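Local coordinates for tartrate dehydrogenase/decarboxylase (Pseudomonas putida, PDB 3FLK), which oxidises tartrate with NAD, converts meso-tartrate to D-glycerate and oxidatively decarboxylates D-malate to pyruvate, using a magnesium or manganese ion, at residues A[100-105]-A[135-140]; A[262-267]-A[301-306]; A[297-302]-A[337-342]. The protein carries 1 engineered substitution. All coordinates share one frame; numbering follows the deposited sequence.

Interaction 1: A[100-105]-A[135-140]; sequences EFDQYV and ENTEGE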
loop_
_atom_site.group_PDB
_atom_site.type_symbol
_atom_site.label_atom_id
_atom_site.label_comp_id
_atom_site.label_asym_id
_atom_site.label_seq_id
_atom_site.Cartn_x
_atom_site.Cartn_y
_atom_site.Cartn_z
ATOM N N GLU A 100 -9.629 -22.449 -7.780
ATOM C CA GLU A 100 -10.218 -23.639 -8.398
ATOM C C GLU A 100 -11.500 -23.366 -9.186
ATOM O O GLU A 100 -11.835 -24.120 -10.101
ATOM C CB GLU A 100 -10.404 -24.761 -7.375
ATOM C CG GLU A 100 -9.086 -25.437 -7.017
ATOM C CD GLU A 100 -9.220 -26.510 -5.958
ATOM O OE1 GLU A 100 -10.121 -27.369 -6.079
ATOM O OE2 GLU A 100 -8.403 -26.503 -5.013
ATOM N N PHE A 101 -12.204 -22.290 -8.843
ATOM C CA PHE A 101 -13.348 -21.848 -9.639
ATOM C C PHE A 101 -12.954 -20.751 -10.626
ATOM O O PHE A 101 -13.816 -20.114 -11.237
ATOM C CB PHE A 101 -14.517 -21.398 -8.749
ATOM C CG PHE A 101 -15.218 -22.531 -8.042
ATOM C CD1 PHE A 101 -15.126 -23.839 -8.518
ATOM C CD2 PHE A 101 -15.991 -22.285 -6.912
ATOM C CE1 PHE A 101 -15.772 -24.887 -7.869
ATOM C CE2 PHE A 101 -16.647 -23.329 -6.256
ATOM C CZ PHE A 101 -16.536 -24.632 -6.738
ATOM N N ASP A 102 -11.644 -20.549 -10.773
ATOM C CA ASP A 102 -11.063 -19.587 -11.717
ATOM C C ASP A 102 -11.785 -18.234 -11.716
ATOM O O ASP A 102 -12.177 -17.711 -12.769
ATOM C CB ASP A 102 -10.994 -20.182 -13.130
ATOM C CG ASP A 102 -9.849 -19.606 -13.951
ATOM O OD1 ASP A 102 -8.763 -19.342 -13.384
ATOM O OD2 ASP A 102 -10.036 -19.424 -15.170
ATOM N N GLN A 103 -11.953 -17.683 -10.517
ATOM C CA GLN A 103 -12.601 -16.394 -10.326
ATOM C C GLN A 103 -11.556 -15.288 -10.469
ATOM O O GLN A 103 -11.241 -14.595 -9.502
ATOM C CB GLN A 103 -13.284 -16.347 -8.950
ATOM C CG GLN A 103 -14.397 -17.385 -8.777
ATOM C CD GLN A 103 -14.846 -17.582 -7.330
ATOM O OE1 GLN A 103 -14.220 -17.089 -6.388
ATOM N NE2 GLN A 103 -15.936 -18.321 -7.154
ATOM N N TYR A 104 -11.026 -15.126 -11.681
ATOM C CA TYR A 104 -9.824 -14.305 -11.890
ATOM C C TYR A 104 -10.019 -12.792 -11.761
ATOM O O TYR A 104 -9.050 -12.058 -11.551
ATOM C CB TYR A 104 -9.104 -14.680 -13.196
ATOM C CG TYR A 104 -9.876 -14.416 -14.472
ATOM C CD1 TYR A 104 -9.792 -13.182 -15.114
ATOM C CD2 TYR A 104 -10.661 -15.410 -15.056
ATOM C CE1 TYR A 104 -10.490 -12.934 -16.292
ATOM C CE2 TYR A 104 -11.360 -15.172 -16.242
ATOM C CZ TYR A 104 -11.269 -13.930 -16.848
ATOM O OH TYR A 104 -11.954 -13.675 -18.015
ATOM N N VAL A 105 -11.259 -12.328 -11.891
ATOM C CA VAL A 105 -11.562 -10.906 -11.746
ATOM C C VAL A 105 -12.152 -10.622 -10.368
ATOM O O VAL A 105 -13.218 -11.133 -10.024
ATOM C CB VAL A 105 -12.557 -10.386 -12.817
ATOM C CG1 VAL A 105 -12.536 -8.873 -12.846
ATOM C CG2 VAL A 105 -12.224 -10.923 -14.190
ATOM N N GLU A 135 -6.421 -8.683 -9.969
ATOM C CA GLU A 135 -6.092 -10.036 -10.414
ATOM C C GLU A 135 -6.204 -10.982 -9.220
ATOM O O GLU A 135 -5.671 -10.701 -8.147
ATOM C CB GLU A 135 -4.687 -10.088 -11.026
ATOM C CG GLU A 135 -4.460 -11.277 -11.972
ATOM C CD GLU A 135 -4.485 -12.622 -11.255
ATOM O OE1 GLU A 135 -3.817 -12.755 -10.204
ATOM O OE2 GLU A 135 -5.183 -13.544 -11.735
ATOM N N ASN A 136 -6.885 -12.105 -9.422
ATOM C CA ASN A 136 -7.370 -12.914 -8.307
ATOM C C ASN A 136 -6.870 -14.369 -8.254
ATOM O O ASN A 136 -7.310 -15.137 -7.392
ATOM C CB ASN A 136 -8.905 -12.884 -8.327
ATOM C CG ASN A 136 -9.523 -12.947 -6.944
ATOM O OD1 ASN A 136 -8.975 -12.424 -5.972
ATOM N ND2 ASN A 136 -10.693 -13.569 -6.859
ATOM N N THR A 137 -5.961 -14.750 -9.157
ATOM C CA THR A 137 -5.536 -16.164 -9.260
ATOM C C THR A 137 -4.022 -16.432 -9.240
ATOM O O THR A 137 -3.602 -17.589 -9.146
ATOM C CB THR A 137 -6.121 -16.871 -10.516
ATOM O OG1 THR A 137 -5.692 -16.186 -11.700
ATOM C CG2 THR A 137 -7.648 -16.931 -10.468
ATOM N N GLU A 138 -3.211 -15.382 -9.347
ATOM C CA GLU A 138 -1.754 -15.544 -9.401
ATOM C C GLU A 138 -1.037 -14.379 -8.714
ATOM O O GLU A 138 -1.600 -13.736 -7.825
ATOM C CB GLU A 138 -1.272 -15.752 -10.856
ATOM C CG GLU A 138 -1.676 -14.647 -11.847
ATOM C CD GLU A 138 -1.161 -14.880 -13.269
ATOM O OE1 GLU A 138 -0.580 -13.937 -13.849
ATOM O OE2 GLU A 138 -1.340 -15.992 -13.812
ATOM N N GLY A 139 0.207 -14.122 -9.108
ATOM C CA GLY A 139 0.940 -12.965 -8.612
ATOM C C GLY A 139 1.694 -13.192 -7.318
ATOM O O GLY A 139 2.332 -14.230 -7.133
ATOM N N GLU A 140 1.611 -12.209 -6.424
ATOM C CA GLU A 140 2.403 -12.180 -5.192
ATOM C C GLU A 140 1.882 -13.125 -4.112
ATOM O O GLU A 140 2.644 -13.566 -3.252
ATOM C CB GLU A 140 2.484 -10.754 -4.629
ATOM C CG GLU A 140 2.930 -9.688 -5.631
ATOM C CD GLU A 140 1.768 -9.019 -6.368
ATOM O OE1 GLU A 140 0.695 -9.647 -6.531
ATOM O OE2 GLU A 140 1.936 -7.852 -6.782
#
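Thr137 carries OG1 between its backbone N and carbonyl carbon (chi1 59°), an arrangement that lays the methyl CG2 against Tyr104, 3.7 Å from Tyr104 CA, while the hydroxyl turns back to Glu135. Tyr104 has its CG in the corresponding place (chi1 65°), which turns the ring off from 135-140. Only the root of that side chain takes part, with Tyr104 CB 3.8 Å from Thr137 CG2; the phenol oxygen bonds to Glu273 instead. Asp102 OD1 approaches the same methyl, whereas Asp102 OD2 forms a salt bridge with Arg170, which also bonds to Thr137 OG1. On the neighbouring residue, Asn136 ND2 donates to Gln103 O over 2.9 Å (158° at the hydrogen), with the acceptor almost in the amide plane. ND2 is also bonded to Asn269, and OD1 to Asn106, so both ends of this buried amide are gripped and its rotation is fixed. The Gln103 amide reaches away to Pro277 O. Between the backbones, Asn136 N makes a weak bond to Tyr104 O at 3.0 Å. Glu135 bends at chi2 and brings its carboxylate back to the backbone of Thr137 and Glu138: Glu138 N reaches Glu135 OE1 at 2.8 Å, and Thr137 OG1 meets the syn lone pair of Glu135 OE2 at 2.7 Å. Thr137 N adds a second donor to OE2. Helix 94-100 ends in a Schellman motif with Asp102 as its C-prime residue, and Tyr104 and Val105 form a classic beta bulge opposite Leu270. Val105 and Glu135 are an antiparallel non-hydrogen-bonded pair, joining strands 105-111 and 129-135 in the central mixed sheet of the isocitrate/isopropylmalate dehydrogenase fold, with the Asn136 side chain about 6 Å from the bound oxalate.

Interaction 2: A[262-267]-A[301-306]; sequences IGIAPS and MIWSGA. With NAI (1,4-dihydronicotinamide adenine dinucleotide), chain F; SO4 (sulfate ion), chain J.
Ile264 and Pro266 bring the 262-267 chain against Trp303 and Ser304 of helix 299-313. At the start of the segment Ile262 turns to the cofactor, its CD1 lying 3.4 Å from O4B of the adenosine ribose, and it also packs on Ile226 of the second subunit. Gly263 passes close to the adenine amino group. Ile264 then directs its carbonyl at the indole, with Ile264 O 3.2 Å from Trp303 CE3, and its CD1 sits loosely beside CZ3. Pro266 makes the central contact: CG lies over one face of the indole, 3.5 Å from the centroid of the five-membered ring and 16° off its normal, a CH-pi contact. With CG anti to the backbone N (chi1 -168°), the indole of Trp303 reaches toward the 262-267 segment. The neighbouring ring atom, Pro266 CB, lies 3.4 Å from Ser304 OG, a hydroxyl bonded to Glu281 O and Ala300 O. Ser267 starts out away from the helix, and its own hydroxyl also bonds to Glu281 O. At the indole edge, Trp303 NE1 donates to sulfate O3 over 2.8 Å (162°); His323 and Arg111 hold the same anion, which probably comes from the crystallisation liquor. An alanine in place of Trp303 would probably open a gap over Pro266 and Ile264 and leave the sulfate without its indole donor. Chemically the contact divides in two: the ring takes the proline over its face and the Ile264 carbonyl obliquely, while its N-H, at the edge, binds the sulfate of this crystal.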
loop_
_atom_site.group_PDB
_atom_site.type_symbol
_atom_site.label_atom_id
_atom_site.label_comp_id
_atom_site.label_asym_id
_atom_site.label_seq_id
_atom_site.Cartn_x
_atom_site.Cartn_y
_atom_site.Cartn_z
ATOM N N ILE A 262 -14.087 1.015 5.973
ATOM C CA ILE A 262 -13.964 -0.231 5.214
ATOM C C ILE A 262 -15.256 -1.055 5.282
ATOM O O ILE A 262 -15.400 -2.061 4.586
ATOM C CB ILE A 262 -12.711 -1.086 5.630
ATOM C CG1 ILE A 262 -12.970 -1.948 6.884
ATOM C CG2 ILE A 262 -11.444 -0.217 5.741
ATOM C CD1 ILE A 262 -13.180 -1.194 8.184
ATOM N N GLY A 263 -16.202 -0.598 6.103
ATOM C CA GLY A 263 -17.422 -1.352 6.389
ATOM C C GLY A 263 -18.465 -1.434 5.286
ATOM O O GLY A 263 -19.424 -2.197 5.407
ATOM N N ILE A 264 -18.288 -0.660 4.214
ATOM C CA ILE A 264 -19.261 -0.647 3.112
ATOM C C ILE A 264 -18.762 -1.295 1.811
ATOM O O ILE A 264 -19.556 -1.565 0.907
ATOM C CB ILE A 264 -19.788 0.791 2.810
ATOM C CG1 ILE A 264 -18.679 1.678 2.236
ATOM C CG2 ILE A 264 -20.427 1.417 4.061
ATOM C CD1 ILE A 264 -19.184 2.928 1.529
ATOM N N ALA A 265 -17.461 -1.559 1.733
ATOM C CA ALA A 265 -16.815 -1.989 0.490
ATOM C C ALA A 265 -17.115 -3.445 0.112
ATOM O O ALA A 265 -16.720 -4.370 0.827
ATOM C CB ALA A 265 -15.311 -1.756 0.572
ATOM N N PRO A 266 -17.821 -3.649 -1.016
ATOM C CA PRO A 266 -18.155 -4.986 -1.480
ATOM C C PRO A 266 -17.113 -5.548 -2.449
ATOM O O PRO A 266 -16.254 -4.807 -2.937
ATOM C CB PRO A 266 -19.465 -4.751 -2.224
ATOM C CG PRO A 266 -19.266 -3.421 -2.861
ATOM C CD PRO A 266 -18.373 -2.621 -1.921
ATOM N N SER A 267 -17.203 -6.842 -2.733
ATOM C CA SER A 267 -16.344 -7.454 -3.740
ATOM C C SER A 267 -17.031 -8.582 -4.500
ATOM O O SER A 267 -17.759 -9.397 -3.918
ATOM C CB SER A 267 -15.030 -7.938 -3.130
ATOM O OG SER A 267 -15.176 -9.197 -2.517
HETATM N N MSE A 301 -21.621 -6.432 3.090
HETATM C CA MSE A 301 -22.293 -7.701 2.824
HETATM C C MSE A 301 -23.515 -7.510 1.921
HETATM O O MSE A 301 -23.700 -8.255 0.959
HETATM C CB MSE A 301 -22.711 -8.359 4.143
HETATM C CG MSE A 301 -23.221 -9.788 4.018
HETATM SE SE MSE A 301 -21.768 -11.074 3.798
HETATM C CE MSE A 301 -21.853 -11.333 1.878
ATOM N N ILE A 302 -24.330 -6.504 2.236
ATOM C CA ILE A 302 -25.572 -6.229 1.503
ATOM C C ILE A 302 -25.293 -5.782 0.063
ATOM O O ILE A 302 -25.898 -6.294 -0.879
ATOM C CB ILE A 302 -26.458 -5.200 2.259
ATOM C CG1 ILE A 302 -26.986 -5.821 3.561
ATOM C CG2 ILE A 302 -27.630 -4.739 1.389
ATOM C CD1 ILE A 302 -27.344 -4.812 4.646
ATOM N N TRP A 303 -24.372 -4.836 -0.094
ATOM C CA TRP A 303 -23.947 -4.355 -1.409
ATOM C C TRP A 303 -23.386 -5.509 -2.255
ATOM O O TRP A 303 -23.692 -5.609 -3.442
ATOM C CB TRP A 303 -22.919 -3.230 -1.245
ATOM C CG TRP A 303 -22.580 -2.436 -2.493
ATOM C CD1 TRP A 303 -22.894 -2.742 -3.793
ATOM C CD2 TRP A 303 -21.817 -1.226 -2.544
ATOM N NE1 TRP A 303 -22.389 -1.784 -4.642
ATOM C CE2 TRP A 303 -21.720 -0.845 -3.902
ATOM C CE3 TRP A 303 -21.206 -0.422 -1.572
ATOM C CZ2 TRP A 303 -21.035 0.304 -4.312
ATOM C CZ3 TRP A 303 -20.525 0.721 -1.980
ATOM C CH2 TRP A 303 -20.447 1.073 -3.339
ATOM N N SER A 304 -22.590 -6.383 -1.638
ATOM C CA SER A 304 -22.106 -7.607 -2.302
ATOM C C SER A 304 -23.254 -8.446 -2.856
ATOM O O SER A 304 -23.139 -9.031 -3.936
ATOM C CB SER A 304 -21.272 -8.465 -1.347
ATOM O OG SER A 304 -20.050 -7.831 -1.036
ATOM N N GLY A 305 -24.354 -8.498 -2.105
ATOM C CA GLY A 305 -25.564 -9.199 -2.526
ATOM C C GLY A 305 -26.197 -8.570 -3.749
ATOM O O GLY A 305 -26.641 -9.277 -4.654
ATOM N N ALA A 306 -26.237 -7.238 -3.770
ATOM C CA ALA A 306 -26.728 -6.489 -4.923
ATOM C C ALA A 306 -25.898 -6.778 -6.176
ATOM O O ALA A 306 -26.452 -6.964 -7.263
ATOM C CB ALA A 306 -26.750 -4.999 -4.626
HETATM P PA NAI F . -10.515 -7.071 9.164
HETATM O O1A NAI F . -11.090 -6.542 7.906
HETATM O O2A NAI F . -11.258 -8.240 9.668
HETATM O O5B NAI F . -10.536 -5.919 10.275
HETATM C C5B NAI F . -9.756 -4.749 10.177
HETATM C C4B NAI F . -10.366 -3.638 11.025
HETATM O O4B NAI F . -11.540 -3.151 10.402
HETATM C C3B NAI F . -10.760 -4.125 12.412
HETATM O O3B NAI F . -10.431 -3.123 13.345
HETATM C C2B NAI F . -12.262 -4.308 12.321
HETATM O O2B NAI F . -12.909 -4.050 13.547
HETATM C C1B NAI F . -12.674 -3.328 11.235
HETATM N N9A NAI F . -13.814 -3.841 10.456
HETATM C C8A NAI F . -13.788 -4.831 9.507
HETATM N N7A NAI F . -15.043 -4.995 9.034
HETATM C C5A NAI F . -15.865 -4.132 9.660
HETATM C C6A NAI F . -17.231 -3.888 9.555
HETATM N N6A NAI F . -17.974 -4.573 8.690
HETATM N N1A NAI F . -17.806 -2.916 10.350
HETATM C C2A NAI F . -17.040 -2.195 11.241
HETATM N N3A NAI F . -15.683 -2.444 11.332
HETATM C C4A NAI F . -15.107 -3.398 10.561
HETATM O O3 NAI F . -8.959 -7.403 8.860
HETATM P PN NAI F . -7.822 -7.897 9.893
HETATM O O1N NAI F . -8.101 -7.418 11.263
HETATM O O2N NAI F . -6.528 -7.518 9.279
HETATM O O5D NAI F . -7.946 -9.493 9.842
HETATM C C5D NAI F . -8.814 -10.211 10.695
HETATM C C4D NAI F . -8.995 -11.637 10.177
HETATM O O4D NAI F . -9.749 -11.626 8.980
HETATM C C3D NAI F . -7.682 -12.337 9.847
HETATM O O3D NAI F . -7.808 -13.678 10.250
HETATM C C2D NAI F . -7.585 -12.259 8.334
HETATM O O2D NAI F . -6.862 -13.336 7.785
HETATM C C1D NAI F . -9.055 -12.298 7.941
HETATM N N1N NAI F . -9.389 -11.681 6.642
HETATM C C2N NAI F . -10.170 -12.408 5.788
HETATM C C3N NAI F . -10.549 -11.887 4.556
HETATM C C7N NAI F . -11.617 -12.588 3.766
HETATM O O7N NAI F . -12.278 -13.703 4.324
HETATM N N7N NAI F . -11.922 -12.146 2.547
HETATM C C4N NAI F . -10.124 -10.606 4.202
HETATM C C5N NAI F . -9.331 -9.866 5.079
HETATM C C6N NAI F . -8.968 -10.416 6.308
HETATM S S SO4 J . -22.763 -0.509 -8.171
HETATM O O1 SO4 J . -21.311 -0.377 -8.090
HETATM O O2 SO4 J . -23.149 -0.794 -9.551
HETATM O O3 SO4 J . -23.213 -1.600 -7.314
HETATM O O4 SO4 J . -23.384 0.744 -7.747
#

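Interaction 3: A[297-302]-A[337-342]; sequences NPIAMI and GSVTPD. With NAI (1,4-dihydronicotinamide adenine dinucleotide), chain F.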
loop_
_atom_site.group_PDB
_atom_site.type_symbol
_atom_site.label_atom_id
_atom_site.label_comp_id
_atom_site.label_asym_id
_atom_site.label_seq_id
_atom_site.Cartn_x
_atom_site.Cartn_y
_atom_site.Cartn_z
ATOM N N ASN A 297 -20.640 -3.242 10.570
ATOM C CA ASN A 297 -21.362 -2.654 9.444
ATOM C C ASN A 297 -21.751 -3.749 8.448
ATOM O O ASN A 297 -20.876 -4.442 7.921
ATOM C CB ASN A 297 -20.477 -1.595 8.764
ATOM C CG ASN A 297 -21.256 -0.658 7.855
ATOM O OD1 ASN A 297 -22.338 -0.988 7.377
ATOM N ND2 ASN A 297 -20.701 0.526 7.618
ATOM N N PRO A 298 -23.068 -3.933 8.210
ATOM C CA PRO A 298 -23.520 -4.948 7.260
ATOM C C PRO A 298 -23.630 -4.466 5.809
ATOM O O PRO A 298 -23.982 -5.263 4.933
ATOM C CB PRO A 298 -24.911 -5.301 7.785
ATOM C CG PRO A 298 -25.413 -4.011 8.371
ATOM C CD PRO A 298 -24.206 -3.233 8.842
ATOM N N ILE A 299 -23.342 -3.190 5.551
ATOM C CA ILE A 299 -23.540 -2.630 4.206
ATOM C C ILE A 299 -22.669 -3.319 3.144
ATOM O O ILE A 299 -23.138 -3.582 2.035
ATOM C CB ILE A 299 -23.386 -1.080 4.166
ATOM C CG1 ILE A 299 -24.526 -0.415 4.954
ATOM C CG2 ILE A 299 -23.375 -0.570 2.719
ATOM C CD1 ILE A 299 -24.386 1.090 5.137
ATOM N N ALA A 300 -21.422 -3.628 3.496
ATOM C CA ALA A 300 -20.513 -4.334 2.587
ATOM C C ALA A 300 -21.102 -5.667 2.131
ATOM O O ALA A 300 -21.094 -5.981 0.939
ATOM C CB ALA A 300 -19.151 -4.541 3.240
HETATM N N MSE A 301 -21.621 -6.432 3.090
HETATM C CA MSE A 301 -22.293 -7.701 2.824
HETATM C C MSE A 301 -23.515 -7.510 1.921
HETATM O O MSE A 301 -23.700 -8.255 0.959
HETATM C CB MSE A 301 -22.711 -8.359 4.143
HETATM C CG MSE A 301 -23.221 -9.788 4.018
HETATM SE SE MSE A 301 -21.768 -11.074 3.798
HETATM C CE MSE A 301 -21.853 -11.333 1.878
ATOM N N ILE A 302 -24.330 -6.504 2.236
ATOM C CA ILE A 302 -25.572 -6.229 1.503
ATOM C C ILE A 302 -25.293 -5.782 0.063
ATOM O O ILE A 302 -25.898 -6.294 -0.879
ATOM C CB ILE A 302 -26.458 -5.200 2.259
ATOM C CG1 ILE A 302 -26.986 -5.821 3.561
ATOM C CG2 ILE A 302 -27.630 -4.739 1.389
ATOM C CD1 ILE A 302 -27.344 -4.812 4.646
ATOM N N GLY A 337 -28.525 8.638 8.438
ATOM C CA GLY A 337 -27.689 8.389 9.611
ATOM C C GLY A 337 -28.077 7.112 10.339
ATOM O O GLY A 337 -27.672 6.893 11.484
ATOM N N SER A 338 -28.867 6.270 9.674
ATOM C CA SER A 338 -29.258 4.973 10.224
ATOM C C SER A 338 -28.136 3.957 9.996
ATOM O O SER A 338 -28.284 2.993 9.244
ATOM C CB SER A 338 -30.575 4.499 9.606
ATOM O OG SER A 338 -31.634 5.384 9.934
ATOM N N VAL A 339 -27.009 4.189 10.661
ATOM C CA VAL A 339 -25.781 3.438 10.394
ATOM C C VAL A 339 -25.071 3.003 11.678
ATOM O O VAL A 339 -25.453 3.401 12.778
ATOM C CB VAL A 339 -24.807 4.246 9.479
ATOM C CG1 VAL A 339 -25.336 4.308 8.050
ATOM C CG2 VAL A 339 -24.572 5.653 10.029
ATOM N N THR A 340 -24.043 2.176 11.520
ATOM C CA THR A 340 -23.253 1.665 12.638
ATOM C C THR A 340 -22.198 2.689 13.095
ATOM O O THR A 340 -21.976 3.687 12.408
ATOM C CB THR A 340 -22.597 0.307 12.274
ATOM O OG1 THR A 340 -22.076 0.361 10.940
ATOM C CG2 THR A 340 -23.617 -0.823 12.371
ATOM N N PRO A 341 -21.564 2.459 14.267
ATOM C CA PRO A 341 -20.562 3.386 14.820
ATOM C C PRO A 341 -19.363 3.718 13.918
ATOM O O PRO A 341 -18.789 4.799 14.058
ATOM C CB PRO A 341 -20.092 2.668 16.088
ATOM C CG PRO A 341 -21.260 1.832 16.486
ATOM C CD PRO A 341 -21.795 1.326 15.182
ATOM N N ASP A 342 -18.984 2.813 13.014
ATOM C CA ASP A 342 -17.867 3.082 12.095
ATOM C C ASP A 342 -18.192 4.207 11.103
ATOM O O ASP A 342 -17.287 4.795 10.503
ATOM C CB ASP A 342 -17.423 1.810 11.359
ATOM C CG ASP A 342 -18.504 1.244 10.462
ATOM O OD1 ASP A 342 -18.338 1.284 9.224
ATOM O OD2 ASP A 342 -19.526 0.767 10.993
HETATM P PA NAI F . -10.515 -7.071 9.164
HETATM O O1A NAI F . -11.090 -6.542 7.906
HETATM O O2A NAI F . -11.258 -8.240 9.668
HETATM O O5B NAI F . -10.536 -5.919 10.275
HETATM C C5B NAI F . -9.756 -4.749 10.177
HETATM C C4B NAI F . -10.366 -3.638 11.025
HETATM O O4B NAI F . -11.540 -3.151 10.402
HETATM C C3B NAI F . -10.760 -4.125 12.412
HETATM O O3B NAI F . -10.431 -3.123 13.345
HETATM C C2B NAI F . -12.262 -4.308 12.321
HETATM O O2B NAI F . -12.909 -4.050 13.547
HETATM C C1B NAI F . -12.674 -3.328 11.235
HETATM N N9A NAI F . -13.814 -3.841 10.456
HETATM C C8A NAI F . -13.788 -4.831 9.507
HETATM N N7A NAI F . -15.043 -4.995 9.034
HETATM C C5A NAI F . -15.865 -4.132 9.660
HETATM C C6A NAI F . -17.231 -3.888 9.555
HETATM N N6A NAI F . -17.974 -4.573 8.690
HETATM N N1A NAI F . -17.806 -2.916 10.350
HETATM C C2A NAI F . -17.040 -2.195 11.241
HETATM N N3A NAI F . -15.683 -2.444 11.332
HETATM C C4A NAI F . -15.107 -3.398 10.561
HETATM O O3 NAI F . -8.959 -7.403 8.860
HETATM P PN NAI F . -7.822 -7.897 9.893
HETATM O O1N NAI F . -8.101 -7.418 11.263
HETATM O O2N NAI F . -6.528 -7.518 9.279
HETATM O O5D NAI F . -7.946 -9.493 9.842
HETATM C C5D NAI F . -8.814 -10.211 10.695
HETATM C C4D NAI F . -8.995 -11.637 10.177
HETATM O O4D NAI F . -9.749 -11.626 8.980
HETATM C C3D NAI F . -7.682 -12.337 9.847
HETATM O O3D NAI F . -7.808 -13.678 10.250
HETATM C C2D NAI F . -7.585 -12.259 8.334
HETATM O O2D NAI F . -6.862 -13.336 7.785
HETATM C C1D NAI F . -9.055 -12.298 7.941
HETATM N N1N NAI F . -9.389 -11.681 6.642
HETATM C C2N NAI F . -10.170 -12.408 5.788
HETATM C C3N NAI F . -10.549 -11.887 4.556
HETATM C C7N NAI F . -11.617 -12.588 3.766
HETATM O O7N NAI F . -12.278 -13.703 4.324
HETATM N N7N NAI F . -11.922 -12.146 2.547
HETATM C C4N NAI F . -10.124 -10.606 4.202
HETATM C C5N NAI F . -9.331 -9.866 5.079
HETATM C C6N NAI F . -8.968 -10.416 6.308
HETATM O O HOH W 1 -23.898 0.864 8.650
#
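Asn297 leaves the backbone beside the adenine and runs past the bonded pair Thr340 and Asp342. Its CB packs 3.3 Å from Thr340 OG1 and is also close to adenine N1A. CG, anti to the backbone N (chi1 -163°), lies 3.4 Å from Thr340 OG1. There the amide divides. Asn297 OD1 accepts from Ile299 N at 3.0 Å, a capping bond at the start of helix 299-313 in which the donor stands above the carbonyl plane. A water donates weakly to OD1 and accepts from Thr340 N, bridging the two segments. Asn297 ND2, at the other tip, donates to the syn lone pair of Asp342 OD1 over 3.0 Å (166°), although amide and carboxylate planes are 59° apart. Thr340 OG1 donates to Asp342 OD2 at 2.6 Å, and Thr261 also bonds to OD1, so both carboxylate oxygens are engaged. Farther along, Ile299 CD1 meets Val339 CG1 in a loose apolar contact. The Asn297 backbone reads the cofactor: its N donates to adenine N1A at 2.9 Å, and its O accepts from N6A at 3.0 Å. This complementary pair matches the N1 and amino edge of adenine, while the side chain ties the residue to a carboxylate that is likely to be ionised among so many donors.

In the fold
Interaction 1 closes along the chain before the other two open. Interactions 2 and 3 share Met301 and Ile302 on helix 299-313, have centres 10 Å apart and touch directly: Gly263 O and Ala300 N, 3.1 Å apart, probably form a hydrogen bond. Interaction 1 lies 20 Å from interaction 2 and 28 Å from interaction 3, centre to centre, on the opposite side of the chain's centre from the latter. Strand 266-270, begun in interaction 2, lies beside strand 105-111, begun in interaction 1, so these contacts feed adjacent strands of the central sheet; the side chains of Asn136 and Ser267 both come within about 7 Å of the oxalate, while interactions 2 and 3 line the adenosine end of the cofactor pocket.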